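Fructokinase (Xylella fastidiosa Temecula1, PDB 3LJS) probably phosphorylates fructose with ATP, as a fructokinase of the PfkB carbohydrate kinase family. Local coordinates at residues Ala93-Ala96 with Glu102-Phe105; Gly36-Asn41 with His134-Ser139; Ser164-Phe169 with Ala260-Val265. One frame throughout, in Å; residues are numbered along the deposited sequence.

Interaction 1 of 3, residues Ala93-Ala96 with Glu102-Phe105; sequences AFVA and ERSF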
# COMPACT_ATOMS: atom_id res chain seq x y z
N ALA B 93 -6.62 -0.53 -2.31
CA ALA B 93 -7.44 0.56 -2.80
C ALA B 93 -7.92 1.33 -1.58
O ALA B 93 -8.82 0.89 -0.87
CB ALA B 93 -8.64 0.02 -3.59
N PHE B 94 -7.30 2.48 -1.33
CA PHE B 94 -7.68 3.30 -0.19
C PHE B 94 -8.86 4.18 -0.57
O PHE B 94 -8.83 4.87 -1.59
CB PHE B 94 -6.49 4.16 0.26
CG PHE B 94 -5.47 3.40 1.07
CD1 PHE B 94 -5.63 3.25 2.44
CD2 PHE B 94 -4.38 2.80 0.45
CE1 PHE B 94 -4.72 2.52 3.19
CE2 PHE B 94 -3.46 2.06 1.19
CZ PHE B 94 -3.64 1.92 2.57
N VAL B 95 -9.90 4.15 0.26
CA VAL B 95 -11.10 4.95 0.01
C VAL B 95 -11.31 5.94 1.15
O VAL B 95 -11.33 5.56 2.32
CB VAL B 95 -12.35 4.04 -0.10
CG1 VAL B 95 -13.57 4.88 -0.46
CG2 VAL B 95 -12.13 2.96 -1.15
N ALA B 96 -11.46 7.21 0.80
CA ALA B 96 -11.66 8.25 1.80
C ALA B 96 -12.42 9.43 1.22
O ALA B 96 -13.19 9.29 0.27
CB ALA B 96 -10.32 8.71 2.36
N GLU B 102 -16.27 14.71 -1.39
CA GLU B 102 -16.33 13.58 -2.33
C GLU B 102 -15.58 12.35 -1.84
O GLU B 102 -14.85 12.40 -0.85
CB GLU B 102 -15.73 13.98 -3.68
CG GLU B 102 -16.66 14.70 -4.63
CD GLU B 102 -15.89 15.45 -5.72
OE1 GLU B 102 -15.35 16.54 -5.43
OE2 GLU B 102 -15.82 14.93 -6.86
N ARG B 103 -15.77 11.24 -2.55
CA ARG B 103 -15.11 10.00 -2.21
C ARG B 103 -13.81 9.92 -3.02
O ARG B 103 -13.84 9.89 -4.25
CB ARG B 103 -16.01 8.81 -2.54
CG ARG B 103 -15.55 7.51 -1.89
CD ARG B 103 -16.72 6.59 -1.61
NE ARG B 103 -17.17 5.87 -2.80
CZ ARG B 103 -18.27 5.12 -2.84
NH1 ARG B 103 -19.02 4.98 -1.76
NH2 ARG B 103 -18.60 4.49 -3.96
N SER B 104 -12.69 9.91 -2.31
CA SER B 104 -11.37 9.86 -2.93
C SER B 104 -10.83 8.44 -3.06
O SER B 104 -11.25 7.54 -2.33
CB SER B 104 -10.40 10.72 -2.12
OG SER B 104 -9.10 10.69 -2.68
N PHE B 105 -9.88 8.25 -3.98
CA PHE B 105 -9.27 6.95 -4.21
C PHE B 105 -7.75 7.02 -4.37
O PHE B 105 -7.23 7.85 -5.12
CB PHE B 105 -9.87 6.30 -5.46
CG PHE B 105 -11.29 5.84 -5.28
CD1 PHE B 105 -11.57 4.73 -4.48
CD2 PHE B 105 -12.34 6.49 -5.91
CE1 PHE B 105 -12.87 4.29 -4.30
CE2 PHE B 105 -13.65 6.06 -5.74
CZ PHE B 105 -13.92 4.96 -4.93
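The carbonyl oxygen of A96 is met by two groups of the strand beside it: S104 N donates a 2.7 Å hydrogen bond to A96 O, and R103 CA brings its C-H to A96 O at 3.2 Å. They tie together the beta hairpin of strands 92-97 and 103-108, at the edge of the small four-stranded sheet that, in ribokinase-fold sugar kinases, forms the lid over the sugar site. A96 N answers with a nearly straight bond to S104 O (3.2 Å, 167°), making A96 and S104 an antiparallel hydrogen-bonded pair. Both are small, which suits the face where M63 of the second subunit packs against them. V95 and F105, a non-hydrogen-bonded pair, lie on the opposite face. V95 splits its branches between two partners because chi1 (-176°) sets CG1 anti to the backbone N and CG2 beside it: CG1 touches R103 CG at 3.6 Å, while CG2 lies 3.5 Å from F105 CE1. A beta-branched residue is apt here, since one short side chain reaches both the aliphatic part of an arginine and a phenylalanine ring, which it meets obliquely. F105 CA adds a C-H...O contact to F94 O at 3.4 Å.

Interaction 2 of 3, residues Gly36-Asn41 with His134-Ser139; sequences GGAPAN and HACSNS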
# COMPACT_ATOMS: atom_id res chain seq x y z
N GLY B 36 -12.13 -6.97 -1.76
CA GLY B 36 -12.69 -6.29 -2.92
C GLY B 36 -12.16 -6.80 -4.25
O GLY B 36 -11.49 -7.83 -4.31
N GLY B 37 -12.46 -6.06 -5.31
CA GLY B 37 -12.05 -6.45 -6.65
C GLY B 37 -13.35 -6.77 -7.38
O GLY B 37 -14.16 -7.56 -6.88
N ALA B 38 -13.55 -6.18 -8.55
CA ALA B 38 -14.79 -6.40 -9.30
C ALA B 38 -15.13 -7.87 -9.54
O ALA B 38 -16.19 -8.34 -9.11
CB ALA B 38 -14.76 -5.63 -10.62
N PRO B 39 -14.26 -8.62 -10.23
CA PRO B 39 -14.61 -10.04 -10.44
C PRO B 39 -14.71 -10.83 -9.13
O PRO B 39 -15.45 -11.81 -9.04
CB PRO B 39 -13.51 -10.54 -11.38
CG PRO B 39 -12.36 -9.59 -11.14
CD PRO B 39 -13.05 -8.26 -11.00
N ALA B 40 -13.97 -10.39 -8.12
CA ALA B 40 -13.99 -11.05 -6.82
C ALA B 40 -15.35 -10.87 -6.17
O ALA B 40 -15.90 -11.82 -5.60
CB ALA B 40 -12.89 -10.49 -5.91
N ASN B 41 -15.90 -9.66 -6.25
CA ASN B 41 -17.21 -9.38 -5.68
C ASN B 41 -18.27 -10.23 -6.40
O ASN B 41 -19.18 -10.75 -5.77
CB ASN B 41 -17.59 -7.90 -5.85
CG ASN B 41 -16.70 -6.96 -5.06
OD1 ASN B 41 -16.20 -7.30 -3.99
ND2 ASN B 41 -16.52 -5.74 -5.57
N HIS B 134 -16.29 -14.61 -16.61
CA HIS B 134 -16.54 -13.19 -16.40
C HIS B 134 -15.27 -12.41 -16.12
O HIS B 134 -14.44 -12.83 -15.32
CB HIS B 134 -17.52 -12.98 -15.23
CG HIS B 134 -17.87 -11.54 -15.00
ND1 HIS B 134 -17.30 -10.78 -14.00
CD2 HIS B 134 -18.68 -10.70 -15.69
CE1 HIS B 134 -17.74 -9.54 -14.08
NE2 HIS B 134 -18.58 -9.46 -15.10
N ALA B 135 -15.13 -11.26 -16.79
CA ALA B 135 -13.95 -10.41 -16.61
C ALA B 135 -14.34 -8.93 -16.64
O ALA B 135 -15.45 -8.59 -17.04
CB ALA B 135 -12.93 -10.70 -17.71
N CYS B 136 -13.42 -8.08 -16.20
CA CYS B 136 -13.62 -6.63 -16.16
C CYS B 136 -12.40 -5.96 -16.79
O CYS B 136 -11.40 -6.62 -17.02
CB CYS B 136 -13.81 -6.17 -14.71
SG CYS B 136 -15.34 -6.84 -13.95
N SER B 137 -12.46 -4.65 -17.05
CA SER B 137 -11.33 -3.98 -17.69
C SER B 137 -10.11 -3.72 -16.82
O SER B 137 -9.05 -3.35 -17.33
CB SER B 137 -11.78 -2.66 -18.34
OG SER B 137 -12.07 -1.68 -17.36
N ASN B 138 -10.23 -3.90 -15.51
CA ASN B 138 -9.08 -3.66 -14.64
C ASN B 138 -7.94 -4.62 -14.91
O ASN B 138 -6.78 -4.30 -14.64
CB ASN B 138 -9.50 -3.71 -13.17
CG ASN B 138 -10.46 -2.60 -12.82
OD1 ASN B 138 -10.21 -1.43 -13.14
ND2 ASN B 138 -11.57 -2.95 -12.16
N SER B 139 -8.25 -5.79 -15.46
CA SER B 139 -7.21 -6.76 -15.79
C SER B 139 -6.71 -6.50 -17.21
O SER B 139 -6.22 -7.41 -17.89
CB SER B 139 -7.74 -8.19 -15.66
OG SER B 139 -8.81 -8.43 -16.56
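C136 lays its sulfur against the first turn of helix 38-49, with SG 3.6 Å from A38 CB and 4.0 Å from P39 CD. Its first torsion (chi1 -65°) puts SG beside the backbone N and anti to the carbonyl carbon, which carries the thiol across to the helix. No hydrogen bond joins the two segments; this is a buried, apolar meeting of small groups, and the slim alanine and the compact proline ring let the helix start come close to the strand. Proline suits the first turn because its missing N-H is not needed there for helix bonding. G37 occupies the N-cap position, and its carbonyl accepts N41 N at 2.8 Å to close that turn. With phi at 113°, a CB on G37 would collide with G36 O, which by itself explains a glycine here. The sequence GGAPAN corresponds to the opening of the first PfkB signature. N138 completes the contact loosely, its ND2 4.4 Å from A38 CB; the amide is turned instead to E12, to which ND2 donates a hydrogen bond, with a weaker one to N168. The side chain of A38 is about 4 Å from a bound phosphate, and that of N138 about 4 Å from that of the ATP-binding residue R170. Strand 130-136 is flanked in the central sheet by strands 6-10 and 162-166; H134 packs on V265 and L269 of helix 262-275, while A135 touches helix 143-158.

Interaction 3 of 3, residues Ser164-Phe169 with Ala260-Val265; sequences SFDLNF and AGDAFV. With PO4 (phosphate ion), chain C.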
# COMPACT_ATOMS: atom_id res chain seq x y z
N SER B 164 -18.75 -13.10 -20.36
CA SER B 164 -19.38 -11.91 -19.81
C SER B 164 -18.31 -10.87 -19.54
O SER B 164 -17.26 -11.18 -18.98
CB SER B 164 -20.09 -12.27 -18.50
OG SER B 164 -20.55 -11.12 -17.83
N PHE B 165 -18.58 -9.63 -19.94
CA PHE B 165 -17.62 -8.55 -19.75
C PHE B 165 -18.30 -7.30 -19.18
O PHE B 165 -19.15 -6.69 -19.82
CB PHE B 165 -16.95 -8.23 -21.11
CG PHE B 165 -15.90 -7.15 -21.05
CD1 PHE B 165 -14.98 -7.10 -20.01
CD2 PHE B 165 -15.80 -6.21 -22.08
CE1 PHE B 165 -13.97 -6.12 -19.99
CE2 PHE B 165 -14.80 -5.23 -22.07
CZ PHE B 165 -13.88 -5.19 -21.03
N ASP B 166 -17.95 -6.95 -17.95
CA ASP B 166 -18.49 -5.76 -17.29
C ASP B 166 -17.34 -4.77 -17.37
O ASP B 166 -16.33 -4.92 -16.68
CB ASP B 166 -18.84 -6.07 -15.83
CG ASP B 166 -19.46 -4.88 -15.11
OD1 ASP B 166 -19.78 -5.01 -13.90
OD2 ASP B 166 -19.64 -3.80 -15.73
N LEU B 167 -17.47 -3.76 -18.23
CA LEU B 167 -16.40 -2.78 -18.43
C LEU B 167 -15.77 -2.36 -17.12
O LEU B 167 -14.57 -2.57 -16.91
CB LEU B 167 -16.93 -1.56 -19.19
CG LEU B 167 -15.91 -0.91 -20.13
CD1 LEU B 167 -15.47 -1.92 -21.17
CD2 LEU B 167 -16.50 0.31 -20.80
N ASN B 168 -16.56 -1.76 -16.24
CA ASN B 168 -16.05 -1.34 -14.94
C ASN B 168 -14.79 -0.49 -15.15
O ASN B 168 -13.77 -0.67 -14.47
CB ASN B 168 -15.72 -2.59 -14.12
CG ASN B 168 -15.80 -2.34 -12.64
OD1 ASN B 168 -14.77 -2.16 -11.97
ND2 ASN B 168 -17.01 -2.32 -12.11
N PHE B 169 -14.87 0.44 -16.09
CA PHE B 169 -13.76 1.31 -16.44
C PHE B 169 -13.35 2.29 -15.33
O PHE B 169 -14.15 3.11 -14.89
CB PHE B 169 -14.10 2.07 -17.72
CG PHE B 169 -12.95 2.84 -18.31
CD1 PHE B 169 -11.66 2.31 -18.30
CD2 PHE B 169 -13.16 4.07 -18.92
CE1 PHE B 169 -10.59 3.01 -18.88
CE2 PHE B 169 -12.11 4.78 -19.50
CZ PHE B 169 -10.82 4.25 -19.48
N ALA B 260 -26.63 -0.45 -10.89
CA ALA B 260 -26.32 -1.88 -10.86
C ALA B 260 -24.82 -2.16 -10.89
O ALA B 260 -24.13 -1.78 -11.84
CB ALA B 260 -27.01 -2.57 -12.02
N GLY B 261 -24.33 -2.85 -9.86
CA GLY B 261 -22.91 -3.16 -9.79
C GLY B 261 -22.56 -4.63 -9.83
O GLY B 261 -23.22 -5.43 -10.51
N ASP B 262 -21.52 -5.01 -9.09
CA ASP B 262 -21.07 -6.39 -9.09
C ASP B 262 -22.07 -7.40 -8.55
O ASP B 262 -22.09 -8.55 -9.01
CB ASP B 262 -19.75 -6.52 -8.33
CG ASP B 262 -18.68 -5.60 -8.88
OD1 ASP B 262 -18.65 -5.38 -10.11
OD2 ASP B 262 -17.86 -5.11 -8.08
N ALA B 263 -22.90 -7.00 -7.59
CA ALA B 263 -23.89 -7.92 -7.03
C ALA B 263 -24.94 -8.22 -8.11
O ALA B 263 -25.35 -9.37 -8.27
CB ALA B 263 -24.55 -7.32 -5.79
N PHE B 264 -25.36 -7.18 -8.82
CA PHE B 264 -26.32 -7.32 -9.91
C PHE B 264 -25.78 -8.35 -10.92
O PHE B 264 -26.50 -9.25 -11.37
CB PHE B 264 -26.51 -5.96 -10.61
CG PHE B 264 -27.41 -6.01 -11.81
CD1 PHE B 264 -28.76 -5.69 -11.70
CD2 PHE B 264 -26.91 -6.38 -13.05
CE1 PHE B 264 -29.60 -5.75 -12.81
CE2 PHE B 264 -27.74 -6.44 -14.16
CZ PHE B 264 -29.09 -6.12 -14.04
N VAL B 265 -24.50 -8.20 -11.26
CA VAL B 265 -23.87 -9.11 -12.21
C VAL B 265 -23.85 -10.53 -11.68
O VAL B 265 -24.15 -11.48 -12.40
CB VAL B 265 -22.43 -8.67 -12.53
CG1 VAL B 265 -21.74 -9.72 -13.40
CG2 VAL B 265 -22.46 -7.33 -13.26
P PO4 C . -16.62 -2.13 -8.25
O1 PO4 C . -17.56 -1.46 -7.31
O2 PO4 C . -17.37 -2.66 -9.41
O3 PO4 C . -15.62 -1.14 -8.72
O4 PO4 C . -15.93 -3.24 -7.55
O HOH W 1 -20.34 -3.70 -11.81
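D166 holds its CG anti to the backbone N (chi1 -178°), while D262 places its CG beside the backbone N (chi1 -56°), and the two carboxylates thereby converge from the end of strand 162-166 and the start of helix 262-275. This is the active-site rim of the ribokinase fold, where strand ends of the central sheet face a helix introduced by the AAGD form of the PfkB signature; G261 of that motif binds ATP. D262 is the aspartate of the motif, the position that supplies the catalytic base in PfkB relatives, and it probably has that role here. The two side chains cross at about a right angle, with carboxylate planes 74° apart and OD1 of D166 4.0 Å from OD1 of D262. A water bridges the two oxygens, donating one hydrogen to D262 OD1 at 2.9 Å and the other to D166 OD1, at a distance too short to be trusted. K195, which binds ATP, makes a long, weak ion pair with D166. The V265 methyl CG2 packs 3.6 Å from D166 OD1, beside the carboxylate, one turn along a helix whose start is closed by V265 N bonding to G261 O. G261 is the N-cap of this helix.

N168 has a left-handed backbone conformation, one that asparagine tolerates better than most residues, and it turns its amide into the pocket. There N168 ND2 donates a fairly straight hydrogen bond to O2 of a phosphate ion, probably from the crystallisation liquor, at 2.7 Å. D262 OD2 also accepts a hydrogen bond from N41 ND2, and it lies 2.8 Å from phosphate O2 and 2.7 Å from phosphate O4.

Interactions 2 and 3 adjoin, their centres 8 Å apart, and they rest on the neighbouring strands 130-136 and 162-166. A probable hydrogen bond from S137 OG to L167 O, 2.7 Å long, links the chain just after the two strands, while the N41-D262 pair joins the starts of helices 38-49 and 262-275 beside the phosphate-holding pocket. Interaction 1 stands apart in the lid sheet, with its centre 18 Å from that of interaction 2 and 20 Å from that of interaction 3; nearest atoms are about 7 and 10 Å away. Yet its F105 side chain comes within about 7 Å of that of R170, an ATP-binding residue that also neighbours N138 and N168.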